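Local coordinates for FYVE-finger-containing Rab5 effector protein rabenosyn-5 (Homo sapiens, PDB 1Z0J), which probably acts as an effector of Rab GTPases such as Rab5, binding the GTPase through a minimal helical Rab-binding domain, at residues E42-R45 against E46-T50. Sequence-based numbering, arbitrary orientation.
Sequences ENLR and ELKHT
With CG of E42 turned away from its backbone N (chi1 178°) and CG of E46 swung beside its own N (chi1 -76°), the two glutamates one helical turn apart converge, E46 bending at CB-CG to bring its carboxylate back over the preceding turn. E42 OE2 and E46 OE2 end 3.0 Å apart, two acceptors with no direct bond between them, and the carboxylate planes stand 81° apart. Such closeness of like charges could raise the proton affinity of one of them. The other oxygen of E46 is engaged: a water donates to E46 OE1 at 2.6 Å and accepts from N43 ND2, bridging an amide and a carboxylate whose planes are perpendicular. N43 thus uses both ends of its amide, because its OD1 is hydrogen-bonded to an aromatic side chain of the partner protein chain. Other side chains illustrate the same i to i+4 principle: L47 CD1 lies 3.7 Å from the amide oxygen N43 OD1, and the aliphatic part of K48 runs past L44, its CE 4.1 Å from L44 CD1. Beneath them runs regular alpha-helical hydrogen bonding, in which L47 N donates to N43 O at 2.9 Å and H49 N to R45 O at the same length. One turn further, E46 O takes two donors from opposite faces of its plane, T50 N and T50 OG1, the latter at 3.1 Å, so that the buried hydroxyl is satisfied by the helix itself. All of this lies within helix 34-54 of a helical hairpin: N43 and L47 pack on I21, L47 also on I18, and L44 on I25 of helix 11-30, while N43, L47 and T50 also meet the chain of the other protein, consistent with a role in Rab binding.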
loop_
_atom_site.group_PDB
_atom_site.type_symbol
_atom_site.label_atom_id
_atom_site.label_comp_id
_atom_site.label_asym_id
_atom_site.label_seq_id
_atom_site.Cartn_x
_atom_site.Cartn_y
_atom_site.Cartn_z
ATOM N N GLU B 42 2.338 10.723 -13.750
ATOM C CA GLU B 42 1.082 10.035 -14.067
ATOM C C GLU B 42 0.068 10.180 -12.921
ATOM O O GLU B 42 -1.113 10.459 -13.149
ATOM C CB GLU B 42 1.346 8.554 -14.365
ATOM C CG GLU B 42 0.105 7.723 -14.671
ATOM C CD GLU B 42 0.277 6.248 -14.343
ATOM O OE1 GLU B 42 1.427 5.756 -14.331
ATOM O OE2 GLU B 42 -0.745 5.575 -14.093
ATOM N N ASN B 43 0.533 9.996 -11.688
ATOM C CA ASN B 43 -0.329 10.180 -10.519
ATOM C C ASN B 43 -0.808 11.630 -10.395
ATOM O O ASN B 43 -1.977 11.886 -10.091
ATOM C CB ASN B 43 0.393 9.752 -9.239
ATOM C CG ASN B 43 -0.540 9.682 -8.061
ATOM O OD1 ASN B 43 -0.441 10.468 -7.127
ATOM N ND2 ASN B 43 -1.484 8.749 -8.115
ATOM N N LEU B 44 0.094 12.574 -10.631
ATOM C CA LEU B 44 -0.268 13.987 -10.652
ATOM C C LEU B 44 -1.383 14.260 -11.669
ATOM O O LEU B 44 -2.360 14.937 -11.361
ATOM C CB LEU B 44 0.957 14.867 -10.946
ATOM C CG LEU B 44 0.734 16.382 -10.951
ATOM C CD1 LEU B 44 0.289 16.874 -9.578
ATOM C CD2 LEU B 44 1.989 17.116 -11.407
ATOM N N ARG B 45 -1.242 13.709 -12.871
ATOM C CA ARG B 45 -2.264 13.857 -13.906
ATOM C C ARG B 45 -3.619 13.327 -13.435
ATOM O O ARG B 45 -4.664 13.948 -13.661
ATOM C CB ARG B 45 -1.829 13.155 -15.192
ATOM C CG ARG B 45 -0.747 13.905 -15.963
ATOM C CD ARG B 45 -0.586 13.348 -17.368
ATOM N NE ARG B 45 0.698 13.712 -17.963
ATOM C CZ ARG B 45 1.755 12.906 -18.035
ATOM N NH1 ARG B 45 1.699 11.673 -17.547
ATOM N NH2 ARG B 45 2.877 13.337 -18.598
ATOM N N GLU B 46 -3.598 12.191 -12.750
ATOM C CA GLU B 46 -4.825 11.576 -12.254
ATOM C C GLU B 46 -5.490 12.393 -11.148
ATOM O O GLU B 46 -6.717 12.534 -11.125
ATOM C CB GLU B 46 -4.561 10.133 -11.819
ATOM C CG GLU B 46 -4.439 9.191 -13.017
ATOM C CD GLU B 46 -3.426 8.078 -12.822
ATOM O OE1 GLU B 46 -3.064 7.781 -11.665
ATOM O OE2 GLU B 46 -2.995 7.494 -13.841
ATOM N N LEU B 47 -4.684 12.934 -10.234
ATOM C CA LEU B 47 -5.200 13.810 -9.189
ATOM C C LEU B 47 -5.830 15.064 -9.789
ATOM O O LEU B 47 -6.909 15.490 -9.358
ATOM C CB LEU B 47 -4.089 14.194 -8.208
ATOM C CG LEU B 47 -3.461 13.079 -7.362
ATOM C CD1 LEU B 47 -2.240 13.608 -6.640
ATOM C CD2 LEU B 47 -4.462 12.476 -6.369
ATOM N N LYS B 48 -5.168 15.650 -10.785
ATOM C CA LYS B 48 -5.694 16.836 -11.461
ATOM C C LYS B 48 -7.001 16.549 -12.210
ATOM O O LYS B 48 -7.914 17.374 -12.207
ATOM C CB LYS B 48 -4.641 17.425 -12.402
ATOM C CG LYS B 48 -3.508 18.138 -11.681
ATOM C CD LYS B 48 -2.491 18.718 -12.660
ATOM C CE LYS B 48 -1.544 19.679 -11.959
ATOM N NZ LYS B 48 -0.681 20.426 -12.917
ATOM N N HIS B 49 -7.104 15.375 -12.828
ATOM C CA HIS B 49 -8.342 14.950 -13.496
ATOM C C HIS B 49 -9.492 14.822 -12.502
ATOM O O HIS B 49 -10.611 15.276 -12.764
ATOM C CB HIS B 49 -8.137 13.626 -14.245
ATOM C CG HIS B 49 -9.368 13.123 -14.939
ATOM N ND1 HIS B 49 -10.281 12.288 -14.329
ATOM C CD2 HIS B 49 -9.833 13.335 -16.192
ATOM C CE1 HIS B 49 -11.256 12.011 -15.175
ATOM N NE2 HIS B 49 -11.006 12.632 -16.314
ATOM N N THR B 50 -9.215 14.207 -11.358
ATOM C CA THR B 50 -10.214 14.080 -10.298
ATOM C C THR B 50 -10.662 15.451 -9.782
ATOM O O THR B 50 -11.855 15.659 -9.526
ATOM C CB THR B 50 -9.690 13.207 -9.144
ATOM O OG1 THR B 50 -9.366 11.909 -9.653
ATOM C CG2 THR B 50 -10.734 13.068 -8.043
HETATM O O HOH W 1 -1.072 6.851 -10.312
#